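Conserved lipoprotein, putative (PDB 4L1N) is of unknown function but is a putative bacterial lipoprotein of the DUF4652 family, which is grouped with the beta-propellers, and is probably anchored to the membrane. Local coordinates at residues A[50-55]-A[131-136]; A[149-152]-A[157-160]. One frame throughout, in Å; residues are numbered along the deposited sequence.

Interaction 1: A[50-55]-A[131-136]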
ATOM      1  N   LYS A  50      14.411  -1.813   3.990  1.00 70.53           N
ATOM      2  CA  LYS A  50      14.136  -0.416   3.653  1.00 68.39           C
ATOM      3  C   LYS A  50      13.650  -0.345   2.195  1.00 68.59           C
ATOM      4  O   LYS A  50      14.453  -0.231   1.254  1.00 69.24           O
ATOM      5  CB  LYS A  50      15.385   0.436   3.882  1.00 72.03           C
ATOM      6  CG  LYS A  50      15.079   1.791   4.467  1.00 75.26           C
ATOM      7  CD  LYS A  50      15.298   2.892   3.463  1.00 74.26           C
ATOM      8  CE  LYS A  50      15.340   4.222   4.161  1.00 71.46           C
ATOM      9  NZ  LYS A  50      13.984   4.731   4.471  1.00 72.37           N
HETATM   10  N   MSE A  51      12.329  -0.518   2.019  1.00 60.84           N
HETATM   11  CA  MSE A  51      11.667  -0.531   0.715  1.00 58.53           C
HETATM   12  C   MSE A  51      11.306   0.842   0.235  1.00 64.96           C
HETATM   13  O   MSE A  51      11.211   1.063  -0.980  1.00 67.07           O
HETATM   14  CB  MSE A  51      10.389  -1.339   0.785  1.00 57.93           C
HETATM   15  CG  MSE A  51      10.583  -2.812   0.556  1.00 63.18           C
HETATM   16 SE   MSE A  51       8.838  -3.553   0.226  0.75 66.76          SE
HETATM   17  CE  MSE A  51       8.794  -3.403  -1.721  1.00 63.68           C
ATOM     18  N   PHE A  52      11.040   1.748   1.192  1.00 59.33           N
ATOM     19  CA  PHE A  52      10.588   3.108   0.953  1.00 57.82           C
ATOM     20  C   PHE A  52      11.576   4.147   1.444  1.00 60.19           C
ATOM     21  O   PHE A  52      12.278   3.946   2.437  1.00 60.26           O
ATOM     22  CB  PHE A  52       9.230   3.323   1.636  1.00 58.44           C
ATOM     23  CG  PHE A  52       8.095   2.559   0.997  1.00 57.51           C
ATOM     24  CD1 PHE A  52       7.813   1.253   1.379  1.00 58.36           C
ATOM     25  CD2 PHE A  52       7.308   3.144   0.012  1.00 59.03           C
ATOM     26  CE1 PHE A  52       6.767   0.552   0.791  1.00 57.44           C
ATOM     27  CE2 PHE A  52       6.263   2.440  -0.578  1.00 59.21           C
ATOM     28  CZ  PHE A  52       5.984   1.161  -0.166  1.00 55.98           C
ATOM     29  N   LEU A  53      11.621   5.268   0.726  1.00 55.97           N
ATOM     30  CA  LEU A  53      12.473   6.412   1.002  1.00 56.07           C
ATOM     31  C   LEU A  53      11.605   7.541   1.534  1.00 60.40           C
ATOM     32  O   LEU A  53      10.574   7.848   0.926  1.00 60.67           O
ATOM     33  CB  LEU A  53      13.219   6.843  -0.272  1.00 56.25           C
ATOM     34  CG  LEU A  53      14.047   5.795  -1.019  1.00 58.48           C
ATOM     35  CD1 LEU A  53      14.486   6.328  -2.373  1.00 58.30           C
ATOM     36  CD2 LEU A  53      15.258   5.361  -0.214  1.00 60.89           C
ATOM     37  N   LYS A  54      11.970   8.120   2.690  1.00 55.10           N
ATOM     38  CA  LYS A  54      11.190   9.222   3.240  1.00 54.18           C
ATOM     39  C   LYS A  54      11.685  10.523   2.588  1.00 61.94           C
ATOM     40  O   LYS A  54      12.876  10.842   2.680  1.00 64.82           O
ATOM     41  CB  LYS A  54      11.290   9.262   4.778  1.00 54.86           C
ATOM     42  CG  LYS A  54      10.412  10.336   5.384  1.00 54.51           C
ATOM     43  CD  LYS A  54      10.693  10.616   6.837  1.00 57.87           C
ATOM     44  CE  LYS A  54       9.834  11.777   7.286  1.00 72.10           C
ATOM     45  NZ  LYS A  54      10.264  12.358   8.591  1.00 90.83           N
ATOM     46  N   LYS A  55      10.791  11.251   1.898  1.00 57.68           N
ATOM     47  CA  LYS A  55      11.138  12.519   1.260  1.00 58.95           C
ATOM     48  C   LYS A  55      10.248  13.612   1.824  1.00 62.42           C
ATOM     49  O   LYS A  55       9.045  13.602   1.589  1.00 60.12           O
ATOM     50  CB  LYS A  55      11.016  12.432  -0.270  1.00 61.40           C
ATOM     51  CG  LYS A  55      11.981  11.458  -0.920  1.00 70.48           C
ATOM     52  CD  LYS A  55      11.666  11.268  -2.391  1.00 71.59           C
ATOM     53  CE  LYS A  55      12.585  10.282  -3.067  1.00 68.91           C
ATOM     54  NZ  LYS A  55      13.968  10.799  -3.183  1.00 72.89           N
ATOM     55  N   LEU A 131       1.524   1.297   8.230  1.00 53.41           N
ATOM     56  CA  LEU A 131       0.497   1.078   7.218  1.00 51.55           C
ATOM     57  C   LEU A 131       0.523  -0.361   6.713  1.00 55.12           C
ATOM     58  O   LEU A 131       1.542  -1.055   6.824  1.00 55.82           O
ATOM     59  CB  LEU A 131       0.712   1.998   5.998  1.00 50.93           C
ATOM     60  CG  LEU A 131       0.439   3.486   6.109  1.00 56.16           C
ATOM     61  CD1 LEU A 131       1.126   4.212   5.000  1.00 54.74           C
ATOM     62  CD2 LEU A 131      -1.047   3.784   6.057  1.00 59.78           C
HETATM   63  N   MSE A 132      -0.602  -0.786   6.127  1.00 48.20           N
HETATM   64  CA  MSE A 132      -0.753  -1.994   5.355  1.00 44.21           C
HETATM   65  C   MSE A 132      -0.648  -1.539   3.940  1.00 50.89           C
HETATM   66  O   MSE A 132      -1.437  -0.686   3.525  1.00 51.53           O
HETATM   67  CB  MSE A 132      -2.086  -2.682   5.622  1.00 44.38           C
HETATM   68  CG  MSE A 132      -2.094  -3.477   6.919  1.00 49.19           C
HETATM   69 SE   MSE A 132      -3.762  -4.365   7.181  0.75 52.26          SE
HETATM   70  CE  MSE A 132      -5.023  -2.903   6.781  1.00 49.84           C
ATOM     71  N   VAL A 133       0.380  -1.992   3.220  1.00 47.48           N
ATOM     72  CA  VAL A 133       0.575  -1.539   1.842  1.00 46.19           C
ATOM     73  C   VAL A 133       0.574  -2.742   0.882  1.00 49.50           C
ATOM     74  O   VAL A 133       1.296  -3.723   1.097  1.00 48.40           O
ATOM     75  CB  VAL A 133       1.873  -0.679   1.676  1.00 49.30           C
ATOM     76  CG1 VAL A 133       2.001  -0.124   0.258  1.00 48.81           C
ATOM     77  CG2 VAL A 133       1.935   0.451   2.692  1.00 50.19           C
ATOM     78  N   VAL A 134      -0.208  -2.624  -0.204  1.00 46.06           N
ATOM     79  CA  VAL A 134      -0.215  -3.598  -1.287  1.00 44.76           C
ATOM     80  C   VAL A 134       0.695  -3.038  -2.382  1.00 50.93           C
ATOM     81  O   VAL A 134       0.502  -1.902  -2.817  1.00 51.27           O
ATOM     82  CB  VAL A 134      -1.624  -3.955  -1.821  1.00 46.46           C
ATOM     83  CG1 VAL A 134      -1.525  -4.862  -3.044  1.00 44.49           C
ATOM     84  CG2 VAL A 134      -2.477  -4.603  -0.737  1.00 45.39           C
ATOM     85  N   ILE A 135       1.708  -3.817  -2.785  1.00 48.04           N
ATOM     86  CA  ILE A 135       2.625  -3.430  -3.837  1.00 48.87           C
ATOM     87  C   ILE A 135       2.358  -4.323  -5.030  1.00 52.73           C
ATOM     88  O   ILE A 135       2.526  -5.546  -4.952  1.00 53.16           O
ATOM     89  CB  ILE A 135       4.106  -3.410  -3.372  1.00 53.11           C
ATOM     90  CG1 ILE A 135       4.336  -2.150  -2.504  1.00 54.92           C
ATOM     91  CG2 ILE A 135       5.074  -3.401  -4.572  1.00 54.87           C
ATOM     92  CD1 ILE A 135       5.340  -2.260  -1.491  1.00 66.79           C
ATOM     93  N   SER A 136       1.891  -3.679  -6.124  1.00 48.28           N
ATOM     94  CA  SER A 136       1.554  -4.244  -7.431  1.00 47.46           C
ATOM     95  C   SER A 136       2.428  -3.643  -8.538  1.00 52.84           C
ATOM     96  O   SER A 136       3.094  -2.655  -8.290  1.00 54.00           O
ATOM     97  CB  SER A 136       0.084  -3.971  -7.747  1.00 49.90           C
ATOM     98  OG  SER A 136      -0.177  -2.596  -7.986  1.00 54.73           O
TER
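Met51 and Phe52 meet Ile135 and Val133 in a buried apolar contact across a curved antiparallel beta-sheet. The sheet belongs to a DUF4652 domain, a family placed in the beta-propeller clan. Ile135 CD1 is the shared atom. Met51, present as selenomethionine, reaches it tip to tip, with CE 3.6 Å from Ile135 CD1. Phe52 and Ile135 also come at each other from opposite directions, with Phe52 CZ 3.7 Å from Ile135 CD1. Val133 CG1 approaches Phe52 CZ at 4.2 Å. Both methyl groups meet the ring obliquely. In Ile135, CG1 sits beside the backbone N (chi1 -75°), and the ethyl branch carries CD1 over to residues 51 and 52. The backbones stay far apart, with Phe52 CA 11.1 Å from Val133 CA. Side chains of strand 147-152 help fill the interval: Tyr149 touches Met51 and Ile135, and Val151 touches Phe52 and Val133. On the strand 105-111 side, Leu109 and Leu111 pack against Phe52. The backbone around Phe52 is held by hydrogen bonds to Gly156 and from Lys50. Lys50 NZ is also bonded to Thr155 O. Lys50 NZ donates to Phe52 O at 2.8 Å, in the carbonyl plane.

Interaction 2: A[149-152]-A[157-160]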
ATOM      1  N   TYR A 149       2.348  -5.764   2.725  1.00 42.69           N
ATOM      2  CA  TYR A 149       3.439  -5.394   3.620  1.00 40.79           C
ATOM      3  C   TYR A 149       2.951  -4.540   4.766  1.00 44.60           C
ATOM      4  O   TYR A 149       1.935  -3.842   4.627  1.00 40.74           O
ATOM      5  CB  TYR A 149       4.498  -4.582   2.854  1.00 41.60           C
ATOM      6  CG  TYR A 149       5.207  -5.299   1.730  1.00 40.65           C
ATOM      7  CD1 TYR A 149       6.371  -6.028   1.964  1.00 41.73           C
ATOM      8  CD2 TYR A 149       4.737  -5.222   0.424  1.00 40.65           C
ATOM      9  CE1 TYR A 149       7.022  -6.703   0.930  1.00 40.27           C
ATOM     10  CE2 TYR A 149       5.389  -5.876  -0.621  1.00 41.47           C
ATOM     11  CZ  TYR A 149       6.532  -6.613  -0.366  1.00 48.28           C
ATOM     12  OH  TYR A 149       7.195  -7.193  -1.423  1.00 46.51           O
ATOM     13  N   LYS A 150       3.748  -4.523   5.881  1.00 46.37           N
ATOM     14  CA  LYS A 150       3.614  -3.643   7.057  1.00 47.62           C
ATOM     15  C   LYS A 150       4.680  -2.603   6.885  1.00 55.53           C
ATOM     16  O   LYS A 150       5.860  -2.958   6.917  1.00 58.76           O
ATOM     17  CB  LYS A 150       3.763  -4.412   8.375  1.00 50.10           C
ATOM     18  CG  LYS A 150       3.564  -3.546   9.625  1.00 55.28           C
ATOM     19  CD  LYS A 150       3.656  -4.371  10.909  1.00 55.10           C
ATOM     20  CE  LYS A 150       4.960  -4.229  11.636  1.00 61.67           C
ATOM     21  NZ  LYS A 150       4.749  -3.813  13.049  1.00 78.62           N
ATOM     22  N   VAL A 151       4.305  -1.343   6.613  1.00 51.74           N
ATOM     23  CA  VAL A 151       5.302  -0.294   6.339  1.00 52.17           C
ATOM     24  C   VAL A 151       5.288   0.822   7.399  1.00 58.02           C
ATOM     25  O   VAL A 151       4.263   1.456   7.615  1.00 58.43           O
ATOM     26  CB  VAL A 151       5.078   0.283   4.916  1.00 54.66           C
ATOM     27  CG1 VAL A 151       6.088   1.384   4.590  1.00 54.97           C
ATOM     28  CG2 VAL A 151       5.108  -0.830   3.859  1.00 52.55           C
ATOM     29  N   ASN A 152       6.448   1.068   8.029  1.00 56.33           N
ATOM     30  CA  ASN A 152       6.655   2.122   9.025  1.00 57.43           C
ATOM     31  C   ASN A 152       6.610   3.484   8.332  1.00 61.20           C
ATOM     32  O   ASN A 152       7.418   3.750   7.438  1.00 59.44           O
ATOM     33  CB  ASN A 152       7.975   1.907   9.740  1.00 58.25           C
ATOM     34  CG  ASN A 152       8.161   2.720  11.003  1.00 79.15           C
ATOM     35  OD1 ASN A 152       8.031   3.953  11.035  1.00 71.92           O
ATOM     36  ND2 ASN A 152       8.540   2.040  12.065  1.00 70.08           N
ATOM     37  N   GLN A 157      10.739   1.225   6.552  1.00 61.66           N
ATOM     38  CA  GLN A 157      11.077  -0.177   6.813  1.00 60.18           C
ATOM     39  C   GLN A 157       9.809  -1.008   6.629  1.00 60.78           C
ATOM     40  O   GLN A 157       8.772  -0.675   7.211  1.00 60.31           O
ATOM     41  CB  GLN A 157      11.661  -0.311   8.237  1.00 62.97           C
ATOM     42  CG  GLN A 157      12.762  -1.355   8.380  1.00 72.18           C
ATOM     43  CD  GLN A 157      14.084  -0.985   7.751  1.00 91.66           C
ATOM     44  OE1 GLN A 157      14.287   0.129   7.271  1.00 89.34           O
ATOM     45  NE2 GLN A 157      15.023  -1.917   7.732  1.00 87.22           N
ATOM     46  N   ALA A 158       9.874  -2.051   5.775  1.00 54.56           N
ATOM     47  CA  ALA A 158       8.719  -2.880   5.434  1.00 51.53           C
ATOM     48  C   ALA A 158       8.948  -4.355   5.722  1.00 55.68           C
ATOM     49  O   ALA A 158      10.046  -4.847   5.459  1.00 57.77           O
ATOM     50  CB  ALA A 158       8.384  -2.695   3.959  1.00 50.78           C
ATOM     51  N   THR A 159       7.910  -5.063   6.266  1.00 49.00           N
ATOM     52  CA  THR A 159       7.914  -6.511   6.556  1.00 47.65           C
ATOM     53  C   THR A 159       6.671  -7.113   5.868  1.00 51.54           C
ATOM     54  O   THR A 159       5.618  -6.478   5.907  1.00 52.32           O
ATOM     55  CB  THR A 159       7.971  -6.853   8.082  1.00 54.99           C
ATOM     56  OG1 THR A 159       6.676  -6.781   8.668  1.00 59.64           O
ATOM     57  CG2 THR A 159       8.881  -5.963   8.881  1.00 57.53           C
ATOM     58  N   GLU A 160       6.782  -8.313   5.246  1.00 45.66           N
ATOM     59  CA  GLU A 160       5.654  -8.955   4.574  1.00 43.65           C
ATOM     60  C   GLU A 160       4.585  -9.357   5.551  1.00 49.60           C
ATOM     61  O   GLU A 160       4.904  -9.838   6.640  1.00 52.62           O
ATOM     62  CB  GLU A 160       6.080 -10.217   3.809  1.00 44.50           C
ATOM     63  CG  GLU A 160       7.033 -10.047   2.637  1.00 55.35           C
ATOM     64  CD  GLU A 160       7.352 -11.346   1.911  1.00 72.99           C
ATOM     65  OE1 GLU A 160       6.858 -12.415   2.341  1.00 65.67           O
ATOM     66  OE2 GLU A 160       8.133 -11.302   0.933  1.00 63.53           O
TER
HETATM   67  O   HOH W   1       8.604  -9.305  -0.603  1.00 50.81           O
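This contact is the pairing of the two strands of a beta hairpin, 147-152 and 157-160, inside the large antiparallel sheet. The short strand axes approach to 4.4 Å and run at 163° to each other. Lys150 and Thr159 form the antiparallel hydrogen-bonded pair. Lys150 N donates to Thr159 O at 2.7 Å, nearly straight, and Thr159 N returns a bond to Lys150 O at 3.0 Å. Nearer the turn, Asn152 N donates to Gln157 O, also at 3.0 Å. Val151 and Ala158 are a non-hydrogen-bonded pair whose side chains share one face, with Val151 CG2 3.8 Å from Ala158 CB. The other face carries Lys150 and Thr159, where Lys150 CB lies beside Thr159 OG1. At the open end, Tyr149 and Glu160 run side by side and point the same way. Each has CG beside its backbone N (chi1 -63° and -64°), and the Glu160 chain stays extended beyond CG, keeping it alongside the ring. Tyr149 CE1 is 3.8 Å from Glu160 CG, and the ring and carboxylate planes stand roughly perpendicular. One water joins their ends, 2.7 Å from Tyr149 OH, and donates to Glu160 OE2. Asn163 ND2 also bonds to that carboxylate oxygen. In the turn, Asn152 OD1 accepts from Glu154 N. Strand 130-137 flanks the hairpin beside 147-152, and strand 49-56 flanks it beside 157-160.

The two interactions have centres 7 Å apart and lie in the same antiparallel sheet. Its local strand order is 49-56, 157-160, 147-152, 130-137. Interaction 2 is therefore the central pair, and interaction 1 joins the strands flanking it. Both segments of interaction 1 precede those of interaction 2 in the sequence. Probable backbone hydrogen bonds join them, from Val151 N to Leu131 O and from Val133 N to Tyr149 O, each at 2.8 Å. The apolar face bearing Val151 and Ala158 thus continues into the buried cluster of interaction 1. Interaction 1 thereby ties 49-56, the first modelled strand, to a strand much later in the chain, across the hairpin of interaction 2.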